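Long-range contacts in oligogalacturonate-specific porin KdgM (PDB 4FQE), which forms a channel in the outer membrane of Dickeya dadantii that specifically lets oligogalacturonides through and is required for full virulence: residues A[148-153]-A[172-177]; A[190-195]-A[206-211]; A[24-29]-A[65-70]. All coordinates share one frame; numbering follows the deposited sequence.

Interaction 1: A[148-153]-A[172-177]. With C8E ((hydroxyethyloxy)tri(ethyloxy)octane), chain I.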
loop_
_atom_site.group_PDB
_atom_site.type_symbol
_atom_site.label_atom_id
_atom_site.label_comp_id
_atom_site.label_asym_id
_atom_site.label_seq_id
_atom_site.Cartn_x
_atom_site.Cartn_y
_atom_site.Cartn_z
ATOM N N ILE A 148 -13.546 1.972 4.488
ATOM C CA ILE A 148 -13.195 0.623 4.967
ATOM C C ILE A 148 -12.625 -0.147 3.766
ATOM O O ILE A 148 -13.226 -0.154 2.673
ATOM C CB ILE A 148 -14.398 -0.093 5.633
ATOM C CG1 ILE A 148 -14.004 -1.445 6.279
ATOM C CG2 ILE A 148 -15.537 -0.330 4.634
ATOM C CD1 ILE A 148 -13.420 -1.389 7.690
ATOM N N GLY A 149 -11.478 -0.787 3.968
ATOM C CA GLY A 149 -10.804 -1.546 2.913
ATOM C C GLY A 149 -10.457 -2.958 3.308
ATOM O O GLY A 149 -9.935 -3.175 4.412
ATOM N N TYR A 150 -10.763 -3.925 2.448
ATOM C CA TYR A 150 -10.324 -5.311 2.642
ATOM C C TYR A 150 -9.258 -5.594 1.578
ATOM O O TYR A 150 -9.415 -5.210 0.432
ATOM C CB TYR A 150 -11.464 -6.316 2.508
ATOM C CG TYR A 150 -11.007 -7.771 2.404
ATOM C CD1 TYR A 150 -11.174 -8.484 1.239
ATOM C CD2 TYR A 150 -10.352 -8.408 3.464
ATOM C CE1 TYR A 150 -10.735 -9.794 1.113
ATOM C CE2 TYR A 150 -9.925 -9.725 3.354
ATOM C CZ TYR A 150 -10.135 -10.416 2.166
ATOM O OH TYR A 150 -9.743 -11.721 2.028
ATOM N N GLU A 151 -8.192 -6.253 1.993
ATOM C CA GLU A 151 -7.054 -6.580 1.136
ATOM C C GLU A 151 -6.714 -8.039 1.364
ATOM O O GLU A 151 -6.589 -8.509 2.515
ATOM C CB GLU A 151 -5.852 -5.713 1.481
ATOM C CG GLU A 151 -4.631 -6.029 0.622
ATOM C CD GLU A 151 -3.474 -5.074 0.880
ATOM O OE1 GLU A 151 -3.648 -3.856 0.649
ATOM O OE2 GLU A 151 -2.391 -5.569 1.271
ATOM N N LEU A 152 -6.645 -8.778 0.262
ATOM C CA LEU A 152 -6.286 -10.171 0.285
ATOM C C LEU A 152 -4.991 -10.231 -0.488
ATOM O O LEU A 152 -4.917 -9.687 -1.575
ATOM C CB LEU A 152 -7.372 -11.006 -0.409
ATOM C CG LEU A 152 -7.132 -12.498 -0.619
ATOM C CD1 LEU A 152 -6.791 -13.272 0.638
ATOM C CD2 LEU A 152 -8.368 -13.137 -1.247
ATOM N N GLU A 153 -3.974 -10.859 0.079
ATOM C CA GLU A 153 -2.682 -10.921 -0.562
ATOM C C GLU A 153 -2.154 -12.338 -0.588
ATOM O O GLU A 153 -2.135 -13.041 0.432
ATOM C CB GLU A 153 -1.702 -9.977 0.124
ATOM C CG GLU A 153 -0.391 -9.853 -0.609
ATOM C CD GLU A 153 0.408 -8.631 -0.182
ATOM O OE1 GLU A 153 -0.009 -7.489 -0.531
ATOM O OE2 GLU A 153 1.447 -8.815 0.498
ATOM N N ILE A 172 -0.906 -16.484 2.640
ATOM C CA ILE A 172 -2.059 -15.644 2.418
ATOM C C ILE A 172 -2.204 -14.656 3.573
ATOM O O ILE A 172 -2.062 -15.013 4.747
ATOM C CB ILE A 172 -3.340 -16.479 2.196
ATOM C CG1 ILE A 172 -3.284 -17.144 0.816
ATOM C CG2 ILE A 172 -4.577 -15.603 2.267
ATOM C CD1 ILE A 172 -4.338 -18.207 0.624
ATOM N N THR A 173 -2.507 -13.418 3.219
ATOM C CA THR A 173 -2.716 -12.347 4.177
ATOM C C THR A 173 -4.091 -11.760 3.954
ATOM O O THR A 173 -4.486 -11.489 2.817
ATOM C CB THR A 173 -1.656 -11.242 4.016
ATOM O OG1 THR A 173 -0.391 -11.786 4.368
ATOM C CG2 THR A 173 -1.936 -10.067 4.935
ATOM N N HIS A 174 -4.807 -11.571 5.048
ATOM C CA HIS A 174 -6.074 -10.850 5.066
ATOM C C HIS A 174 -5.896 -9.596 5.875
ATOM O O HIS A 174 -5.396 -9.640 7.021
ATOM C CB HIS A 174 -7.139 -11.697 5.706
ATOM C CG HIS A 174 -7.433 -13.000 4.988
ATOM N ND1 HIS A 174 -8.282 -13.075 3.948
ATOM C CD2 HIS A 174 -7.017 -14.302 5.250
ATOM C CE1 HIS A 174 -8.365 -14.358 3.520
ATOM N NE2 HIS A 174 -7.596 -15.110 4.325
ATOM N N ASN A 175 -6.259 -8.462 5.309
ATOM C CA ASN A 175 -6.102 -7.205 6.005
ATOM C C ASN A 175 -7.336 -6.326 5.900
ATOM O O ASN A 175 -7.978 -6.251 4.826
ATOM C CB ASN A 175 -4.863 -6.472 5.475
ATOM C CG ASN A 175 -4.353 -5.423 6.438
ATOM O OD1 ASN A 175 -3.781 -5.749 7.479
ATOM N ND2 ASN A 175 -4.446 -4.163 6.035
ATOM N N VAL A 176 -7.701 -5.713 7.030
ATOM C CA VAL A 176 -8.764 -4.713 7.077
ATOM C C VAL A 176 -8.242 -3.363 7.574
ATOM O O VAL A 176 -7.611 -3.264 8.627
ATOM C CB VAL A 176 -9.895 -5.180 7.999
ATOM C CG1 VAL A 176 -11.030 -4.177 7.982
ATOM C CG2 VAL A 176 -10.376 -6.570 7.600
ATOM N N LYS A 177 -8.527 -2.315 6.820
ATOM C CA LYS A 177 -8.050 -0.978 7.132
ATOM C C LYS A 177 -9.267 -0.089 7.240
ATOM O O LYS A 177 -10.203 -0.178 6.414
ATOM C CB LYS A 177 -7.151 -0.438 6.018
ATOM C CG LYS A 177 -6.636 0.990 6.222
ATOM C CD LYS A 177 -5.741 1.436 5.043
ATOM C CE LYS A 177 -4.794 2.584 5.344
ATOM N NZ LYS A 177 -4.076 3.115 4.115
HETATM C C1 C8E I . -17.812 -3.059 1.162
HETATM C C2 C8E I . -16.750 -4.134 1.312
HETATM C C3 C8E I . -15.480 -3.642 2.017
HETATM C C4 C8E I . -15.502 -3.911 3.524
HETATM C C5 C8E I . -14.866 -5.242 3.927
HETATM C C6 C8E I . -14.298 -5.189 5.347
HETATM C C7 C8E I . -14.522 -6.466 6.152
HETATM C C8 C8E I . -13.908 -7.672 5.453
HETATM O O9 C8E I . -13.548 -8.683 6.402
HETATM C C10 C8E I . -12.971 -9.848 5.806
HETATM C C11 C8E I . -11.621 -10.068 6.465
HETATM O O12 C8E I . -11.439 -11.446 6.768
HETATM C C13 C8E I . -10.463 -11.598 7.793
HETATM C C14 C8E I . -10.271 -13.074 8.070
HETATM O O15 C8E I . -9.437 -13.214 9.226
HETATM C C16 C8E I . -8.531 -14.301 9.087
HETATM C C17 C8E I . -8.813 -15.339 10.153
HETATM O O18 C8E I . -7.625 -16.114 10.334
HETATM C C19 C8E I . -7.775 -17.078 11.379
HETATM C C20 C8E I . -7.284 -16.475 12.690
HETATM O O21 C8E I . -5.914 -16.828 12.925
HETATM O O HOH W 1 -6.849 -3.657 4.124
HETATM O O HOH W 2 0.395 -12.682 1.999
#
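Ile172 CG2 meets the methyl Leu152 CD1 at 3.6 Å, the two branched side chains slanting past each other on the face that also carries Tyr150, His174 and Val176. At Thr173 the backbone pairs with Glu153 through both N-H···O=C bonds, and a water bridges Glu153 O and Thr173 OG1 on the other face, where the Glu153 carboxylate turns to Thr135. His174 lies alongside Tyr150, the two side chains pointing the same way. The phenol OH of Tyr150 hydrogen-bonds His174 ND1 at 2.8 Å, each ring meeting the other at an edge and near its plane. Leu152 CD1 presses obliquely on the imidazole at His174 CE1 (3.5 Å), while C14 of a detergent lies over one of its faces. This is one strand pairing of the closed antiparallel barrel of twelve strands; the detergent chain runs along this side, from Ile148 past Tyr150 CE2 (3.6 Å to its C11) to His174, as expected of a wall that faces the membrane. Asn175 points to the opposite side with Glu151, Glu153 and Lys177. Its backbone N and O both bond to Glu151, and its amide has three partners: ND2 donates to Glu191 OE1 and to a water that in turn donates to Gly149 O, while OD1 accepts from Arg207 NH2. Glu151 turns its own carboxylate to Asn137. Val176 CG1 touches Ile148 CD1 at 3.7 Å, and its CA-H points at Gly149 O. Lys177 completes the ladder with two backbone bonds to Gly149 and sends its extended chain away, where it forms a cation-pi contact with Tyr189.

Interaction 2: A[190-195]-A[206-211]. With C8E ((hydroxyethyloxy)tri(ethyloxy)octane), chain I.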
loop_
_atom_site.group_PDB
_atom_site.type_symbol
_atom_site.label_atom_id
_atom_site.label_comp_id
_atom_site.label_asym_id
_atom_site.label_seq_id
_atom_site.Cartn_x
_atom_site.Cartn_y
_atom_site.Cartn_z
ATOM N N VAL A 190 -6.328 2.853 11.062
ATOM C CA VAL A 190 -5.961 1.639 11.764
ATOM C C VAL A 190 -6.122 0.446 10.821
ATOM O O VAL A 190 -6.956 0.467 9.887
ATOM C CB VAL A 190 -6.801 1.425 13.045
ATOM C CG1 VAL A 190 -8.301 1.317 12.773
ATOM C CG2 VAL A 190 -6.336 0.167 13.752
ATOM N N GLU A 191 -5.287 -0.571 11.016
ATOM C CA GLU A 191 -5.390 -1.806 10.247
ATOM C C GLU A 191 -5.211 -2.975 11.154
ATOM O O GLU A 191 -4.421 -2.925 12.087
ATOM C CB GLU A 191 -4.316 -1.897 9.139
ATOM C CG GLU A 191 -4.152 -0.641 8.300
ATOM C CD GLU A 191 -2.999 -0.714 7.324
ATOM O OE1 GLU A 191 -2.856 -1.763 6.628
ATOM O OE2 GLU A 191 -2.246 0.302 7.239
ATOM N N VAL A 192 -5.948 -4.038 10.867
ATOM C CA VAL A 192 -5.778 -5.303 11.577
ATOM C C VAL A 192 -5.725 -6.370 10.522
ATOM O O VAL A 192 -6.607 -6.440 9.635
ATOM C CB VAL A 192 -6.922 -5.584 12.545
ATOM C CG1 VAL A 192 -6.644 -6.851 13.352
ATOM C CG2 VAL A 192 -7.112 -4.368 13.426
ATOM N N GLY A 193 -4.694 -7.189 10.589
ATOM C CA GLY A 193 -4.534 -8.259 9.625
ATOM C C GLY A 193 -4.161 -9.580 10.222
ATOM O O GLY A 193 -3.687 -9.654 11.339
ATOM N N ASN A 194 -4.397 -10.627 9.456
ATOM C CA ASN A 194 -3.921 -11.944 9.830
ATOM C C ASN A 194 -2.952 -12.437 8.790
ATOM O O ASN A 194 -3.231 -12.448 7.590
ATOM C CB ASN A 194 -5.051 -12.951 10.000
ATOM C CG ASN A 194 -5.841 -12.745 11.279
ATOM O OD1 ASN A 194 -7.061 -12.706 11.233
ATOM N ND2 ASN A 194 -5.158 -12.646 12.429
ATOM N N VAL A 195 -1.789 -12.838 9.275
ATOM C CA VAL A 195 -0.719 -13.293 8.412
ATOM C C VAL A 195 -0.548 -14.797 8.677
ATOM O O VAL A 195 -0.346 -15.224 9.836
ATOM C CB VAL A 195 0.533 -12.428 8.650
ATOM C CG1 VAL A 195 0.269 -11.022 8.145
ATOM C CG2 VAL A 195 0.889 -12.356 10.134
ATOM N N THR A 206 -1.532 -12.020 14.365
ATOM C CA THR A 206 -2.197 -10.773 14.048
ATOM C C THR A 206 -1.194 -9.625 13.976
ATOM O O THR A 206 -0.301 -9.477 14.851
ATOM C CB THR A 206 -3.290 -10.428 15.094
ATOM O OG1 THR A 206 -4.169 -11.555 15.278
ATOM C CG2 THR A 206 -4.114 -9.210 14.665
ATOM N N ARG A 207 -1.396 -8.815 12.948
ATOM C CA ARG A 207 -0.567 -7.664 12.627
ATOM C C ARG A 207 -1.433 -6.432 12.776
ATOM O O ARG A 207 -2.486 -6.312 12.128
ATOM C CB ARG A 207 -0.060 -7.782 11.178
ATOM C CG ARG A 207 0.752 -6.585 10.714
ATOM C CD ARG A 207 1.144 -6.731 9.254
ATOM N NE ARG A 207 -0.017 -6.545 8.374
ATOM C CZ ARG A 207 -0.077 -6.957 7.110
ATOM N NH1 ARG A 207 0.940 -7.609 6.565
ATOM N NH2 ARG A 207 -1.163 -6.736 6.391
ATOM N N TYR A 208 -0.979 -5.527 13.622
ATOM C CA TYR A 208 -1.710 -4.306 13.934
ATOM C C TYR A 208 -0.912 -3.120 13.448
ATOM O O TYR A 208 0.295 -3.069 13.651
ATOM C CB TYR A 208 -1.857 -4.140 15.452
ATOM C CG TYR A 208 -2.646 -5.213 16.153
ATOM C CD1 TYR A 208 -1.996 -6.247 16.820
ATOM C CD2 TYR A 208 -4.035 -5.169 16.202
ATOM C CE1 TYR A 208 -2.699 -7.218 17.505
ATOM C CE2 TYR A 208 -4.757 -6.155 16.881
ATOM C CZ TYR A 208 -4.072 -7.182 17.516
ATOM O OH TYR A 208 -4.756 -8.174 18.196
ATOM N N ARG A 209 -1.595 -2.193 12.786
ATOM C CA ARG A 209 -1.016 -0.937 12.358
ATOM C C ARG A 209 -1.880 0.229 12.779
ATOM O O ARG A 209 -3.111 0.176 12.695
ATOM C CB ARG A 209 -0.884 -0.894 10.834
ATOM C CG ARG A 209 0.076 -1.922 10.251
ATOM C CD ARG A 209 -0.156 -2.159 8.785
ATOM N NE ARG A 209 0.870 -3.004 8.161
ATOM C CZ ARG A 209 0.821 -3.452 6.903
ATOM N NH1 ARG A 209 -0.219 -3.198 6.119
ATOM N NH2 ARG A 209 1.826 -4.176 6.410
ATOM N N VAL A 210 -1.218 1.295 13.214
ATOM C CA VAL A 210 -1.870 2.576 13.333
ATOM C C VAL A 210 -1.006 3.589 12.600
ATOM O O VAL A 210 0.229 3.519 12.610
ATOM C CB VAL A 210 -2.050 2.993 14.807
ATOM C CG1 VAL A 210 -3.094 2.099 15.437
ATOM C CG2 VAL A 210 -0.690 2.976 15.552
ATOM N N GLY A 211 -1.661 4.535 11.954
ATOM C CA GLY A 211 -0.924 5.569 11.239
ATOM C C GLY A 211 -1.759 6.798 11.008
ATOM O O GLY A 211 -2.927 6.863 11.376
HETATM C C1 C8E I . -17.812 -3.059 1.162
HETATM C C2 C8E I . -16.750 -4.134 1.312
HETATM C C3 C8E I . -15.480 -3.642 2.017
HETATM C C4 C8E I . -15.502 -3.911 3.524
HETATM C C5 C8E I . -14.866 -5.242 3.927
HETATM C C6 C8E I . -14.298 -5.189 5.347
HETATM C C7 C8E I . -14.522 -6.466 6.152
HETATM C C8 C8E I . -13.908 -7.672 5.453
HETATM O O9 C8E I . -13.548 -8.683 6.402
HETATM C C10 C8E I . -12.971 -9.848 5.806
HETATM C C11 C8E I . -11.621 -10.068 6.465
HETATM O O12 C8E I . -11.439 -11.446 6.768
HETATM C C13 C8E I . -10.463 -11.598 7.793
HETATM C C14 C8E I . -10.271 -13.074 8.070
HETATM O O15 C8E I . -9.437 -13.214 9.226
HETATM C C16 C8E I . -8.531 -14.301 9.087
HETATM C C17 C8E I . -8.813 -15.339 10.153
HETATM O O18 C8E I . -7.625 -16.114 10.334
HETATM C C19 C8E I . -7.775 -17.078 11.379
HETATM C C20 C8E I . -7.284 -16.475 12.690
HETATM O O21 C8E I . -5.914 -16.828 12.925
#
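Glu191 and Arg209 face each other as a hydrogen-bonded pair in the beta hairpin of strands 186-195 and 205-215, the last hairpin of the antiparallel barrel. Their side chains are joined by a salt bridge, Arg209 NH1 to Glu191 OE1 at 3.0 Å. In both residues CG sits beside the backbone N, anti to the carbonyl carbon (chi1 -64° in Arg209). The Arg209 chain then runs extended to NE, with CD 3.5 Å from Glu191 CD. The carboxylate and guanidinium planes are 73° apart: OE1 lies at the edge of the guanidinium, in its plane, yet NH1 reaches OE1 from above the carboxylate plane. The same OE1 also takes an N-H from Asn175, and Arg209 NE has a second anion in Glu8.

Arg207 behaves differently. Its CG is anti to the backbone N and the chain bends at chi3 (72°), where NE is placed. The Arg207 and Arg209 guanidinium groups lie face to face, with Arg209 NH2 3.4 Å above the Arg207 plane, over its centre. Val195 CG1 lies over the opposite face, 3.8 Å from Arg207 NH1, and Asn175 accepts a hydrogen bond from Arg207 NH2. Such close arginines should repel, which the neighbouring acids probably offset; the basic cluster is consistent with a pore for acidic sugars.

The other face carries three valines together with Asn194, Thr206 and Tyr208. Val192 CG1 comes within 4.1 Å of Tyr208 CE2 with the two side chains side by side. Thr206 CG2 lies 3.5 Å above one face of the Tyr208 ring, toward its rim, and is itself 3.7 Å from Val192 CG1.

Interaction 3: A[24-29]-A[65-70]. With C8E ((hydroxyethyloxy)tri(ethyloxy)octane), chain H.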
loop_
_atom_site.group_PDB
_atom_site.type_symbol
_atom_site.label_atom_id
_atom_site.label_comp_id
_atom_site.label_asym_id
_atom_site.label_seq_id
_atom_site.Cartn_x
_atom_site.Cartn_y
_atom_site.Cartn_z
ATOM N N SER A 24 4.688 10.837 -0.752
ATOM C CA SER A 24 4.306 10.549 -2.131
ATOM C C SER A 24 3.490 11.638 -2.762
ATOM O O SER A 24 2.939 12.527 -2.089
ATOM C CB SER A 24 3.591 9.209 -2.181
ATOM O OG SER A 24 2.681 9.080 -1.173
ATOM N N HIS A 25 3.451 11.616 -4.081
ATOM C CA HIS A 25 2.619 12.551 -4.805
ATOM C C HIS A 25 2.201 11.915 -6.119
ATOM O O HIS A 25 2.991 11.174 -6.724
ATOM C CB HIS A 25 3.336 13.867 -4.994
ATOM C CG HIS A 25 2.542 14.893 -5.760
ATOM N ND1 HIS A 25 1.540 15.593 -5.200
ATOM C CD2 HIS A 25 2.600 15.288 -7.098
ATOM C CE1 HIS A 25 0.986 16.412 -6.119
ATOM N NE2 HIS A 25 1.650 16.241 -7.278
ATOM N N ARG A 26 0.950 12.151 -6.516
ATOM C CA ARG A 26 0.465 11.774 -7.845
ATOM C C ARG A 26 0.124 13.070 -8.553
ATOM O O ARG A 26 -0.666 13.869 -8.045
ATOM C CB ARG A 26 -0.770 10.890 -7.719
ATOM C CG ARG A 26 -1.478 10.537 -9.011
ATOM C CD ARG A 26 -0.908 9.343 -9.731
ATOM N NE ARG A 26 -0.756 8.133 -8.930
ATOM C CZ ARG A 26 0.098 7.144 -9.200
ATOM N NH1 ARG A 26 0.932 7.214 -10.264
ATOM N NH2 ARG A 26 0.150 6.078 -8.398
ATOM N N PHE A 27 0.747 13.292 -9.701
ATOM C CA PHE A 27 0.504 14.463 -10.518
ATOM C C PHE A 27 -0.780 14.253 -11.325
ATOM O O PHE A 27 -1.210 13.112 -11.533
ATOM C CB PHE A 27 1.690 14.704 -11.483
ATOM C CG PHE A 27 2.962 15.098 -10.794
ATOM C CD1 PHE A 27 3.201 16.424 -10.456
ATOM C CD2 PHE A 27 3.915 14.141 -10.452
ATOM C CE1 PHE A 27 4.363 16.793 -9.782
ATOM C CE2 PHE A 27 5.070 14.498 -9.780
ATOM C CZ PHE A 27 5.301 15.826 -9.443
ATOM N N ALA A 28 -1.378 15.350 -11.784
ATOM C CA ALA A 28 -2.639 15.284 -12.535
ATOM C C ALA A 28 -2.447 14.555 -13.864
ATOM O O ALA A 28 -3.388 13.977 -14.376
ATOM C CB ALA A 28 -3.234 16.678 -12.754
ATOM N N ASN A 29 -1.228 14.568 -14.414
ATOM C CA ASN A 29 -0.921 13.782 -15.613
ATOM C C ASN A 29 -0.886 12.263 -15.394
ATOM O O ASN A 29 -0.735 11.515 -16.361
ATOM C CB ASN A 29 0.414 14.243 -16.263
ATOM C CG ASN A 29 1.616 14.115 -15.329
ATOM O OD1 ASN A 29 1.728 13.181 -14.537
ATOM N ND2 ASN A 29 2.517 15.087 -15.416
ATOM N N SER A 65 5.514 5.454 -10.939
ATOM C CA SER A 65 4.397 4.841 -11.651
ATOM C C SER A 65 3.655 5.845 -12.512
ATOM O O SER A 65 3.786 7.054 -12.355
ATOM C CB SER A 65 3.382 4.192 -10.688
ATOM O OG SER A 65 2.945 5.125 -9.699
ATOM N N TYR A 66 2.852 5.301 -13.433
ATOM C CA TYR A 66 1.883 6.088 -14.205
ATOM C C TYR A 66 0.501 5.440 -13.997
ATOM O O TYR A 66 0.364 4.233 -14.159
ATOM C CB TYR A 66 2.237 6.081 -15.705
ATOM C CG TYR A 66 2.789 7.382 -16.270
ATOM C CD1 TYR A 66 4.150 7.499 -16.632
ATOM C CD2 TYR A 66 1.973 8.504 -16.435
ATOM C CE1 TYR A 66 4.675 8.686 -17.142
ATOM C CE2 TYR A 66 2.498 9.709 -16.917
ATOM C CZ TYR A 66 3.846 9.788 -17.288
ATOM O OH TYR A 66 4.366 10.963 -17.789
ATOM N N VAL A 67 -0.528 6.223 -13.689
ATOM C CA VAL A 67 -1.877 5.699 -13.768
ATOM C C VAL A 67 -2.468 6.147 -15.093
ATOM O O VAL A 67 -2.566 7.338 -15.359
ATOM C CB VAL A 67 -2.802 6.164 -12.630
ATOM C CG1 VAL A 67 -4.189 5.561 -12.847
ATOM C CG2 VAL A 67 -2.281 5.736 -11.248
ATOM N N TYR A 68 -2.846 5.176 -15.910
ATOM C CA TYR A 68 -3.457 5.431 -17.227
ATOM C C TYR A 68 -4.953 5.135 -17.128
ATOM O O TYR A 68 -5.341 3.980 -16.943
ATOM C CB TYR A 68 -2.798 4.529 -18.276
ATOM C CG TYR A 68 -1.294 4.822 -18.504
ATOM C CD1 TYR A 68 -0.874 6.017 -19.110
ATOM C CD2 TYR A 68 -0.302 3.902 -18.128
ATOM C CE1 TYR A 68 0.470 6.286 -19.324
ATOM C CE2 TYR A 68 1.068 4.172 -18.342
ATOM C CZ TYR A 68 1.440 5.354 -18.946
ATOM O OH TYR A 68 2.770 5.636 -19.173
ATOM N N LYS A 69 -5.785 6.165 -17.236
ATOM C CA LYS A 69 -7.240 5.999 -17.079
ATOM C C LYS A 69 -7.898 5.844 -18.433
ATOM O O LYS A 69 -7.845 6.748 -19.249
ATOM C CB LYS A 69 -7.855 7.180 -16.324
ATOM C CG LYS A 69 -7.199 7.419 -14.966
ATOM C CD LYS A 69 -7.909 8.546 -14.234
ATOM C CE LYS A 69 -7.519 8.653 -12.764
ATOM N NZ LYS A 69 -7.820 7.413 -12.015
ATOM N N PHE A 70 -8.480 4.681 -18.691
ATOM C CA PHE A 70 -9.216 4.474 -19.928
ATOM C C PHE A 70 -10.490 5.287 -19.949
ATOM O O PHE A 70 -10.881 5.789 -20.995
ATOM C CB PHE A 70 -9.564 3.007 -20.133
ATOM C CG PHE A 70 -8.367 2.124 -20.279
ATOM C CD1 PHE A 70 -7.725 2.007 -21.495
ATOM C CD2 PHE A 70 -7.897 1.389 -19.195
ATOM C CE1 PHE A 70 -6.615 1.193 -21.630
ATOM C CE2 PHE A 70 -6.792 0.566 -19.324
ATOM C CZ PHE A 70 -6.154 0.463 -20.547
HETATM C C1 C8E H . 4.808 -6.810 -13.164
HETATM C C2 C8E H . 5.502 -6.819 -14.502
HETATM C C3 C8E H . 4.647 -6.059 -15.504
HETATM C C4 C8E H . 4.475 -4.600 -15.101
HETATM C C5 C8E H . 5.213 -3.654 -16.027
HETATM C C6 C8E H . 6.669 -3.555 -15.602
HETATM C C7 C8E H . 6.969 -2.254 -14.874
HETATM C C8 C8E H . 8.474 -2.034 -14.738
HETATM O O9 C8E H . 8.961 -1.264 -15.840
HETATM C C10 C8E H . 10.377 -1.055 -15.815
HETATM C C11 C8E H . 10.694 0.349 -16.334
HETATM O O12 C8E H . 10.952 1.263 -15.268
HETATM C C13 C8E H . 10.741 2.641 -15.595
HETATM C C14 C8E H . 9.289 3.041 -15.319
HETATM O O15 C8E H . 9.182 4.235 -14.530
HETATM C C16 C8E H . 8.143 5.147 -14.930
HETATM C C17 C8E H . 6.764 4.743 -14.423
HETATM O O18 C8E H . 6.083 3.960 -15.414
HETATM C C19 C8E H . 5.949 2.583 -15.073
HETATM C C20 C8E H . 6.393 1.697 -16.228
HETATM O O21 C8E H . 7.274 0.666 -15.769
#
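Arg26 holds Ser65 by hydrogen bonds from two nitrogens to one oxygen: NH1 donates to Ser65 OG at 3.0 Å and NH2 to the same OG at 3.2 Å. The guanidinium approaches end-on, and because one acceptor serves both donors the two bonds are bent, that from NH2 the more so, with an N-H···O angle of 136°. CG leaves anti to the backbone N, and the chain then bends at chi2 (85°, placing CD) and chi3 (52°, placing NE). Further partners fix the head's rotation, Gly30 O for NH1 and the carboxylate of Glu77, in a salt bridge, for NH2. Glu77 also forms a weak hydrogen bond with Ser65 OG, closing a small polar cluster.

Van der Waals contact comes from Val67, whose side chain crosses that of Arg26 at about a right angle. Its CG2 sits over the centre of one guanidinium face, 3.4 Å from Arg26 CZ and 3.7 Å from Arg26 NE.

The two segments belong to barrel strands 18-26 and 57-69, which are not neighbours in the sheet. Strand 31-40 runs between them, and residues 27-30 form the short turn of the hairpin leading into it. Arg26 therefore reaches past the beginning of that middle strand, where Gly30 and Gly32 bond through their backbones to Val67 and Ser65.

Around the Tyr66 ring, the turn carbonyl Asn29 O lies at the edge, in the ring plane, 3.7 Å from Tyr66 CE2, and Phe31 packs edge-to-face with the same ring. Detergent atom O18 is also near this ring's plane, and its neighbour C17 comes within 3.6 Å of Ser65 CA.

How the interactions relate
All three contacts belong to one antiparallel sheet closed into a barrel. Along the chain they come in series: interaction 3 first, then interaction 1, then interaction 2. Interactions 1 and 2 are adjoining pairings with centres 9 Å apart; strands 171-180 and 186-195 are neighbours, joined by probable backbone bonds such as His174 O to Asn194 N (2.8 Å), and both contacts touch the same detergent molecule. Interaction 3 lies on the opposite side of the chain's centre, about 24 Å and 28 Å from the centres of interactions 1 and 2, and touches neither. Strand pairings continue the wall, while interaction 3 links strands 18-26 and 57-69 across the intervening strand 31-40, near a turn.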